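Local structure of putative acetyltransferase (Clostridium difficile, 3DSB) at residues E5-R10 and Y60-K65; N24-K29 and S89-K94; L85-V90 and Y104-I109. The protein is probably an acyltransferase of the GNAT family, transferring acyl groups other than amino-acyl ones to a substrate not yet established. All blocks are in the same frame, centred on the assembly; numbering follows the deposited sequence. Where two conformers were deposited one is given.

Contact 1: E5-R10 and Y60-K65; sequences ELIEIR and YTVFDK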
# COMPACT_ATOMS: atom_id res chain seq x y z
N GLU A 5 -33.36 1.50 -8.79
CA GLU A 5 -32.41 0.34 -8.93
C GLU A 5 -32.81 -0.81 -8.01
O GLU A 5 -33.35 -0.60 -6.90
CB GLU A 5 -30.97 0.80 -8.65
CG GLU A 5 -30.70 1.25 -7.17
CD GLU A 5 -30.57 0.08 -6.18
OE1 GLU A 5 -30.83 0.26 -4.98
OE2 GLU A 5 -30.23 -1.04 -6.63
N LEU A 6 -32.57 -2.04 -8.46
CA LEU A 6 -32.88 -3.18 -7.62
C LEU A 6 -31.62 -3.86 -7.08
O LEU A 6 -31.52 -4.14 -5.89
CB LEU A 6 -33.76 -4.19 -8.35
CG LEU A 6 -35.05 -3.56 -8.84
CD1 LEU A 6 -35.87 -4.64 -9.51
CD2 LEU A 6 -35.80 -2.94 -7.69
N ILE A 7 -30.68 -4.13 -7.97
CA ILE A 7 -29.37 -4.61 -7.57
C ILE A 7 -28.31 -3.65 -8.08
O ILE A 7 -28.29 -3.26 -9.26
CB ILE A 7 -29.11 -6.02 -8.13
CG1 ILE A 7 -30.09 -7.06 -7.51
CG2 ILE A 7 -27.66 -6.42 -7.90
CD1 ILE A 7 -30.02 -8.48 -8.14
N GLU A 8 -27.39 -3.30 -7.21
CA GLU A 8 -26.33 -2.41 -7.65
C GLU A 8 -25.11 -2.55 -6.80
O GLU A 8 -25.17 -3.08 -5.68
CB GLU A 8 -26.76 -0.95 -7.61
CG GLU A 8 -26.91 -0.33 -6.23
CD GLU A 8 -27.23 1.17 -6.27
OE1 GLU A 8 -27.51 1.75 -5.21
OE2 GLU A 8 -27.21 1.75 -7.37
N ILE A 9 -24.03 -2.05 -7.35
CA ILE A 9 -22.81 -1.84 -6.57
C ILE A 9 -22.69 -0.33 -6.41
O ILE A 9 -22.83 0.42 -7.39
CB ILE A 9 -21.58 -2.46 -7.29
CG1 ILE A 9 -21.65 -3.99 -7.33
CG2 ILE A 9 -20.27 -2.01 -6.58
CD1 ILE A 9 -20.67 -4.65 -8.31
N ARG A 10 -22.42 0.11 -5.19
CA ARG A 10 -22.27 1.52 -4.93
C ARG A 10 -21.18 1.72 -3.89
O ARG A 10 -20.84 0.82 -3.11
CB ARG A 10 -23.57 2.11 -4.38
CG ARG A 10 -24.12 1.43 -3.09
CD ARG A 10 -25.17 2.31 -2.37
NE ARG A 10 -25.77 1.66 -1.21
CZ ARG A 10 -25.24 1.64 0.01
NH1 ARG A 10 -24.04 2.19 0.26
NH2 ARG A 10 -25.88 0.99 0.98
N TYR A 60 -22.37 -4.40 -2.47
CA TYR A 60 -23.36 -5.00 -3.38
C TYR A 60 -24.69 -5.04 -2.63
O TYR A 60 -24.76 -5.53 -1.52
CB TYR A 60 -22.89 -6.39 -3.76
CG TYR A 60 -23.66 -7.08 -4.87
CD1 TYR A 60 -23.11 -7.18 -6.15
CD2 TYR A 60 -24.88 -7.69 -4.61
CE1 TYR A 60 -23.81 -7.84 -7.19
CE2 TYR A 60 -25.55 -8.36 -5.60
CZ TYR A 60 -25.01 -8.44 -6.87
OH TYR A 60 -25.71 -9.12 -7.84
N THR A 61 -25.73 -4.42 -3.22
CA THR A 61 -27.02 -4.35 -2.52
C THR A 61 -28.13 -4.97 -3.35
O THR A 61 -28.12 -4.93 -4.59
CB THR A 61 -27.42 -2.87 -2.16
OG1 THR A 61 -27.69 -2.13 -3.35
CG2 THR A 61 -26.27 -2.18 -1.39
N VAL A 62 -29.09 -5.55 -2.63
CA VAL A 62 -30.23 -6.22 -3.25
C VAL A 62 -31.47 -5.67 -2.57
O VAL A 62 -31.67 -5.91 -1.39
CB VAL A 62 -30.14 -7.74 -3.06
CG1 VAL A 62 -31.40 -8.43 -3.65
CG2 VAL A 62 -28.84 -8.32 -3.71
N PHE A 63 -32.29 -4.91 -3.31
CA PHE A 63 -33.44 -4.21 -2.71
C PHE A 63 -33.01 -3.47 -1.46
O PHE A 63 -33.65 -3.56 -0.40
CB PHE A 63 -34.61 -5.16 -2.43
CG PHE A 63 -35.42 -5.49 -3.66
CD1 PHE A 63 -34.91 -6.37 -4.63
CD2 PHE A 63 -36.68 -4.91 -3.86
CE1 PHE A 63 -35.62 -6.67 -5.77
CE2 PHE A 63 -37.43 -5.26 -5.01
CZ PHE A 63 -36.87 -6.13 -5.96
N ASP A 64 -31.86 -2.78 -1.60
CA ASP A 64 -31.27 -1.93 -0.56
C ASP A 64 -30.51 -2.64 0.54
O ASP A 64 -29.86 -1.97 1.35
CB ASP A 64 -32.29 -0.96 0.05
CG ASP A 64 -32.96 -0.09 -0.99
OD1 ASP A 64 -32.29 0.36 -1.96
OD2 ASP A 64 -34.20 0.13 -0.83
N LYS A 65 -30.61 -3.97 0.60
CA LYS A 65 -29.89 -4.73 1.62
C LYS A 65 -28.44 -4.95 1.18
O LYS A 65 -28.21 -5.47 0.09
CB LYS A 65 -30.56 -6.09 1.80
CG LYS A 65 -29.91 -6.96 2.86
CD LYS A 65 -30.65 -8.30 2.96
CE LYS A 65 -29.92 -9.27 3.89
NZ LYS A 65 -29.58 -8.68 5.21
O HOH W 1 -30.39 -2.34 -4.06
O HOH W 2 -27.88 0.54 -2.72
O HOH W 3 -28.56 0.38 0.64
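With CG anti to its backbone N (chi1 -170°), Tyr60 swings its ring to the neighbouring strand, where Ile7 and Ile9 meet it obliquely on the same face of the sheet; the flat ring can serve both. Each isoleucine sets CG1 beside its own backbone N; Ile7 brings CG2 to 3.3 Å from Tyr60 OH, while Ile9 rests CG1 against Tyr60 CD1. On the opposite face, Thr61 turns OG1 between N and the carbonyl carbon, chi1 68°, alongside Glu8 CG. Strands 7-11 and 56-62 pair antiparallel in the GNAT sheet, 7-11 being one of its two outermost strands within the chain. Thr61 N donates almost along the C=O axis of Glu8, N to O 2.9 Å, and Glu8 N returns a longer bond to Thr61 O. A type I' turn from Val62 to Lys65 places Phe63 N 2.8 Å from its acceptor Leu6 O and one face of the Phe63 ring under Leu6 CD2 in a CH-pi contact. One water links Glu8 OE1, Thr61 OG1 and Arg10 NE, 2.8 Å from that NE in the guanidinium plane; Arg10 NH1 forms a salt bridge with Asp16. A second is held by Glu5 OE1, Leu6 O, Thr61 OG1 and Asp64 N.

Contact 2: N24-K29 and S89-K94; sequences NYNLAK and SVYVDK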
# COMPACT_ATOMS: atom_id res chain seq x y z
N ASN A 24 -16.47 -7.78 8.02
CA ASN A 24 -15.03 -7.92 8.19
C ASN A 24 -14.65 -8.84 9.34
O ASN A 24 -13.69 -9.63 9.20
CB ASN A 24 -14.40 -6.54 8.32
CG ASN A 24 -14.08 -5.97 6.97
OD1 ASN A 24 -13.04 -6.31 6.37
ND2 ASN A 24 -15.01 -5.18 6.42
N TYR A 25 -15.42 -8.78 10.43
CA TYR A 25 -15.26 -9.72 11.53
C TYR A 25 -15.44 -11.13 10.97
O TYR A 25 -14.61 -12.04 11.23
CB TYR A 25 -16.25 -9.44 12.66
CG TYR A 25 -16.11 -10.41 13.80
CD1 TYR A 25 -15.24 -10.14 14.85
CD2 TYR A 25 -16.82 -11.59 13.81
CE1 TYR A 25 -15.08 -11.03 15.89
CE2 TYR A 25 -16.66 -12.51 14.85
CZ TYR A 25 -15.80 -12.22 15.88
OH TYR A 25 -15.64 -13.11 16.94
N ASN A 26 -16.53 -11.34 10.20
CA ASN A 26 -16.76 -12.70 9.69
C ASN A 26 -15.66 -13.15 8.74
O ASN A 26 -15.26 -14.32 8.74
CB ASN A 26 -18.09 -12.76 8.95
CG ASN A 26 -19.30 -12.63 9.86
OD1 ASN A 26 -19.18 -12.71 11.07
ND2 ASN A 26 -20.48 -12.45 9.27
N LEU A 27 -15.20 -12.24 7.89
CA LEU A 27 -14.15 -12.55 6.93
C LEU A 27 -12.87 -13.03 7.61
O LEU A 27 -12.25 -14.02 7.21
CB LEU A 27 -13.82 -11.30 6.11
CG LEU A 27 -12.68 -11.34 5.10
CD1 LEU A 27 -12.87 -12.44 4.02
CD2 LEU A 27 -12.40 -9.97 4.44
N ALA A 28 -12.45 -12.29 8.62
CA ALA A 28 -11.15 -12.54 9.24
C ALA A 28 -11.24 -13.87 9.94
O ALA A 28 -10.26 -14.68 9.91
CB ALA A 28 -10.84 -11.42 10.21
N LYS A 29 -12.40 -14.16 10.54
CA LYS A 29 -12.53 -15.49 11.16
C LYS A 29 -12.48 -16.58 10.10
O LYS A 29 -11.72 -17.57 10.22
CB LYS A 29 -13.79 -15.60 11.99
CG LYS A 29 -13.96 -16.99 12.64
CD LYS A 29 -12.89 -17.29 13.71
CE LYS A 29 -13.09 -18.70 14.34
NZ LYS A 29 -11.88 -19.33 15.02
N SER A 89 -9.86 -6.62 0.85
CA SER A 89 -10.86 -7.54 1.36
C SER A 89 -12.02 -7.69 0.40
O SER A 89 -12.40 -6.75 -0.29
CB SER A 89 -11.42 -7.03 2.68
OG SER A 89 -12.08 -5.78 2.49
N VAL A 90 -12.60 -8.88 0.41
CA VAL A 90 -13.87 -9.16 -0.27
C VAL A 90 -14.65 -10.11 0.63
O VAL A 90 -14.11 -11.09 1.12
CB VAL A 90 -13.68 -9.84 -1.66
CG1 VAL A 90 -15.01 -9.94 -2.40
CG2 VAL A 90 -12.60 -9.16 -2.54
N TYR A 91 -15.95 -9.86 0.80
CA TYR A 91 -16.77 -10.77 1.63
C TYR A 91 -18.19 -10.75 1.07
O TYR A 91 -18.74 -9.68 0.74
CB TYR A 91 -16.83 -10.28 3.09
CG TYR A 91 -17.59 -11.23 3.99
CD1 TYR A 91 -16.97 -12.38 4.47
CD2 TYR A 91 -18.92 -11.01 4.31
CE1 TYR A 91 -17.66 -13.29 5.25
CE2 TYR A 91 -19.61 -11.93 5.12
CZ TYR A 91 -18.97 -13.06 5.59
OH TYR A 91 -19.68 -13.96 6.40
N VAL A 92 -18.79 -11.93 1.06
CA VAL A 92 -20.16 -12.12 0.60
C VAL A 92 -20.92 -12.80 1.74
O VAL A 92 -20.50 -13.86 2.22
CB VAL A 92 -20.23 -13.01 -0.67
CG1 VAL A 92 -21.73 -13.19 -1.14
CG2 VAL A 92 -19.39 -12.44 -1.80
N ASP A 93 -22.03 -12.20 2.16
CA ASP A 93 -22.92 -12.80 3.16
C ASP A 93 -23.28 -14.23 2.75
O ASP A 93 -23.57 -14.50 1.57
CB ASP A 93 -24.18 -11.91 3.20
CG ASP A 93 -25.25 -12.36 4.17
OD1 ASP A 93 -25.61 -13.56 4.24
OD2 ASP A 93 -25.76 -11.44 4.83
N LYS A 94 -23.22 -15.15 3.71
CA LYS A 94 -23.41 -16.57 3.38
C LYS A 94 -24.72 -16.89 2.68
O LYS A 94 -24.76 -17.88 1.92
CB LYS A 94 -23.29 -17.45 4.63
CG LYS A 94 -21.86 -17.59 5.12
CD LYS A 94 -21.77 -18.54 6.31
CE LYS A 94 -20.34 -18.76 6.78
NZ LYS A 94 -20.31 -19.50 8.08
O HOH W 4 -11.55 -4.56 4.77
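Helix 24-29 crosses strand 89-92 nearly at a right angle (102°), the axes 8.5 Å apart at their closest. This is the packing of the first long helix of the GNAT fold, 17-32, over one face of the central sheet. Leucine suits the buried middle: Leu27 has CG anti to its backbone N, chi1 175°, which sends both methyls to the strand. CD2 meets Ser89 CB at 3.6 Å, CD1 lies 3.4 Å from Val90 O, and CB rests on Tyr91 CD1 as the two side chains run antiparallel. Tyr91, also with CG anti to its N, reaches across the helix, past Leu27, to lay its hydroxyl 3.2 Å from Asn26 CB. Tyrosine thus offers apolar bulk beside Leu27 and a polar tip. There Asn26 ND2 gives Tyr91 OH only a weak, bent bond of 3.3 Å, the amide and ring planes 55° apart; the stronger partner of this hydroxyl is Glu30. Two small polar residues suit the other end, where Asn24 ND2 is held by Ile20 O and by Gln69, which also bonds Ser89 OG, and Trp79 of the second subunit donates NE1 to Asn24 OD1. Asn24 OD1 and Ser89 OG are 4.0 Å apart, and one water bridges them, donating to Asn24 OD1 at 2.8 Å and accepting from Ser89 OG at 2.6 Å.

Contact 3: L85-V90 and Y104-I109; sequences LWIQSV and YLFNYI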
# COMPACT_ATOMS: atom_id res chain seq x y z
N LEU A 85 -4.03 0.30 -7.26
CA LEU A 85 -5.13 0.00 -6.38
C LEU A 85 -4.86 -1.35 -5.70
O LEU A 85 -4.54 -2.33 -6.42
CB LEU A 85 -6.41 0.00 -7.23
CG LEU A 85 -7.78 -0.18 -6.60
CD1 LEU A 85 -8.81 0.64 -7.35
CD2 LEU A 85 -8.17 -1.64 -6.58
N TRP A 86 -4.92 -1.40 -4.37
CA TRP A 86 -4.65 -2.65 -3.63
C TRP A 86 -5.95 -3.15 -3.03
O TRP A 86 -6.52 -2.51 -2.15
CB TRP A 86 -3.64 -2.40 -2.50
CG TRP A 86 -2.25 -2.27 -2.94
CD1 TRP A 86 -1.67 -1.19 -3.55
CD2 TRP A 86 -1.26 -3.32 -2.95
NE1 TRP A 86 -0.33 -1.46 -3.84
CE2 TRP A 86 -0.05 -2.76 -3.46
CE3 TRP A 86 -1.23 -4.62 -2.44
CZ2 TRP A 86 1.13 -3.51 -3.58
CZ3 TRP A 86 -0.06 -5.37 -2.58
CH2 TRP A 86 1.10 -4.80 -3.12
N ILE A 87 -6.42 -4.31 -3.49
CA ILE A 87 -7.67 -4.90 -2.93
C ILE A 87 -7.29 -5.54 -1.62
O ILE A 87 -6.42 -6.44 -1.59
CB ILE A 87 -8.28 -5.94 -3.90
CG1 ILE A 87 -8.69 -5.25 -5.21
CG2 ILE A 87 -9.46 -6.68 -3.24
CD1 ILE A 87 -9.11 -6.22 -6.31
N GLN A 88 -7.95 -5.14 -0.54
CA GLN A 88 -7.65 -5.60 0.82
C GLN A 88 -8.64 -6.60 1.38
O GLN A 88 -8.31 -7.37 2.27
CB GLN A 88 -7.55 -4.41 1.80
CG GLN A 88 -6.54 -3.35 1.39
CD GLN A 88 -5.09 -3.81 1.34
OE1 GLN A 88 -4.76 -4.96 1.71
NE2 GLN A 88 -4.20 -2.91 0.86
N SER A 89 -9.86 -6.62 0.85
CA SER A 89 -10.86 -7.54 1.36
C SER A 89 -12.02 -7.69 0.40
O SER A 89 -12.40 -6.75 -0.29
CB SER A 89 -11.42 -7.03 2.68
OG SER A 89 -12.08 -5.78 2.49
N VAL A 90 -12.60 -8.88 0.41
CA VAL A 90 -13.87 -9.16 -0.27
C VAL A 90 -14.65 -10.11 0.63
O VAL A 90 -14.11 -11.09 1.12
CB VAL A 90 -13.68 -9.84 -1.66
CG1 VAL A 90 -15.01 -9.94 -2.40
CG2 VAL A 90 -12.60 -9.16 -2.54
N TYR A 104 -18.59 -10.44 -9.48
CA TYR A 104 -19.17 -9.14 -9.85
C TYR A 104 -18.37 -8.01 -9.19
O TYR A 104 -18.07 -6.97 -9.83
CB TYR A 104 -20.64 -9.00 -9.44
CG TYR A 104 -21.65 -9.74 -10.29
CD1 TYR A 104 -21.68 -9.57 -11.67
CD2 TYR A 104 -22.56 -10.59 -9.69
CE1 TYR A 104 -22.62 -10.27 -12.44
CE2 TYR A 104 -23.51 -11.29 -10.44
CZ TYR A 104 -23.52 -11.13 -11.81
OH TYR A 104 -24.46 -11.85 -12.55
N LEU A 105 -18.06 -8.19 -7.91
CA LEU A 105 -17.30 -7.14 -7.19
C LEU A 105 -15.89 -7.02 -7.73
O LEU A 105 -15.41 -5.93 -7.99
CB LEU A 105 -17.26 -7.45 -5.69
CG LEU A 105 -18.60 -7.25 -4.97
CD1 LEU A 105 -18.46 -7.75 -3.56
CD2 LEU A 105 -19.00 -5.78 -5.02
N PHE A 106 -15.23 -8.16 -7.91
CA PHE A 106 -13.84 -8.12 -8.36
C PHE A 106 -13.74 -7.49 -9.76
O PHE A 106 -12.85 -6.68 -10.05
CB PHE A 106 -13.30 -9.54 -8.35
CG PHE A 106 -11.96 -9.65 -7.77
CD1 PHE A 106 -11.77 -9.92 -6.42
CD2 PHE A 106 -10.86 -9.48 -8.59
CE1 PHE A 106 -10.46 -9.99 -5.86
CE2 PHE A 106 -9.58 -9.56 -8.08
CZ PHE A 106 -9.38 -9.81 -6.71
N ASN A 107 -14.67 -7.88 -10.64
CA ASN A 107 -14.67 -7.34 -11.99
C ASN A 107 -15.07 -5.87 -12.03
O ASN A 107 -14.61 -5.11 -12.89
CB ASN A 107 -15.52 -8.22 -12.91
CG ASN A 107 -14.79 -9.50 -13.30
OD1 ASN A 107 -13.58 -9.47 -13.50
ND2 ASN A 107 -15.51 -10.61 -13.36
N TYR A 108 -15.91 -5.45 -11.08
CA TYR A 108 -16.23 -4.03 -10.94
C TYR A 108 -14.97 -3.21 -10.65
O TYR A 108 -14.75 -2.16 -11.25
CB TYR A 108 -17.24 -3.85 -9.80
CG TYR A 108 -17.88 -2.47 -9.72
CD1 TYR A 108 -19.04 -2.20 -10.45
CD2 TYR A 108 -17.36 -1.45 -8.90
CE1 TYR A 108 -19.66 -0.99 -10.41
CE2 TYR A 108 -18.01 -0.18 -8.88
CZ TYR A 108 -19.16 0.02 -9.63
OH TYR A 108 -19.84 1.25 -9.64
N ILE A 109 -14.12 -3.69 -9.76
CA ILE A 109 -12.89 -2.98 -9.44
C ILE A 109 -11.92 -3.05 -10.64
O ILE A 109 -11.26 -2.06 -10.96
CB ILE A 109 -12.26 -3.51 -8.13
CG1 ILE A 109 -13.27 -3.42 -6.97
CG2 ILE A 109 -10.93 -2.80 -7.86
CD1 ILE A 109 -13.87 -2.06 -6.73
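Three side chains of the strand, Leu85, Ile87 and Val90, project as bumps toward helix 104-109, which answers with Ile109, Phe106 and Leu105. The spacing of these bumps is uneven because Gln88 and Ser89 both face Met71, a classic beta bulge that brings Val90, rather than Ser89, round to the helix side. Ile87 is the middle bump. With CG1 beside its backbone N and chi2 extended at 171°, it reaches CD1 out over one face of the Phe106 ring, 4.0 Å from the ring centroid and nearest to Phe106 CZ, a CH-pi contact displaced toward the rim. The slender end of an isoleucine suits this, laying a single methyl against the flat ring. Phe106 reaches there with an unusual chi1 of -136°, and its ring fills the hollow between Ile87 and Val90, whose CG2 sits 4.0 Å from Phe106 CE1. Val90 CG1 comes within 4.2 Å of Leu105 CD1, so the two valine methyls straddle neighbouring helix residues. At the far end, in one of its two modelled conformers, Leu85 CD2 comes tightly to 3.3 Å from Ile109 CG2. No hydrogen bond crosses; the packing is all between apolar side chains. Helix and strand run nearly antiparallel (157°), as expected within the beta-alpha-beta unit formed by strand 82-92, helix 101-115 and strand 119-127, a core element of the GNAT fold.

Overall arrangement
The three contacts are built on one mixed sheet. Contacts 2 and 3 share Ser89 and Val90 of strand 82-92 and face opposite ways from it: Ser89 toward helix 17-32, Val90 toward helix 101-115. Their centres are 13 Å apart. Contact 1 lies at one outer edge of the sheet, its centre about 17 Å from that of contact 3, yet the two touch: Ile9 CD1 is 3.6 Å from Tyr108 CD1. Contacts 1 and 2 do not touch, their nearest atoms being about 5 Å apart. A bound trimethyl glycine lies about 8 Å from the side chain of Asn24, whose second-subunit partner Trp79 belongs to a residue set lining such a pocket, and one lies about 12 Å from that of Ile87.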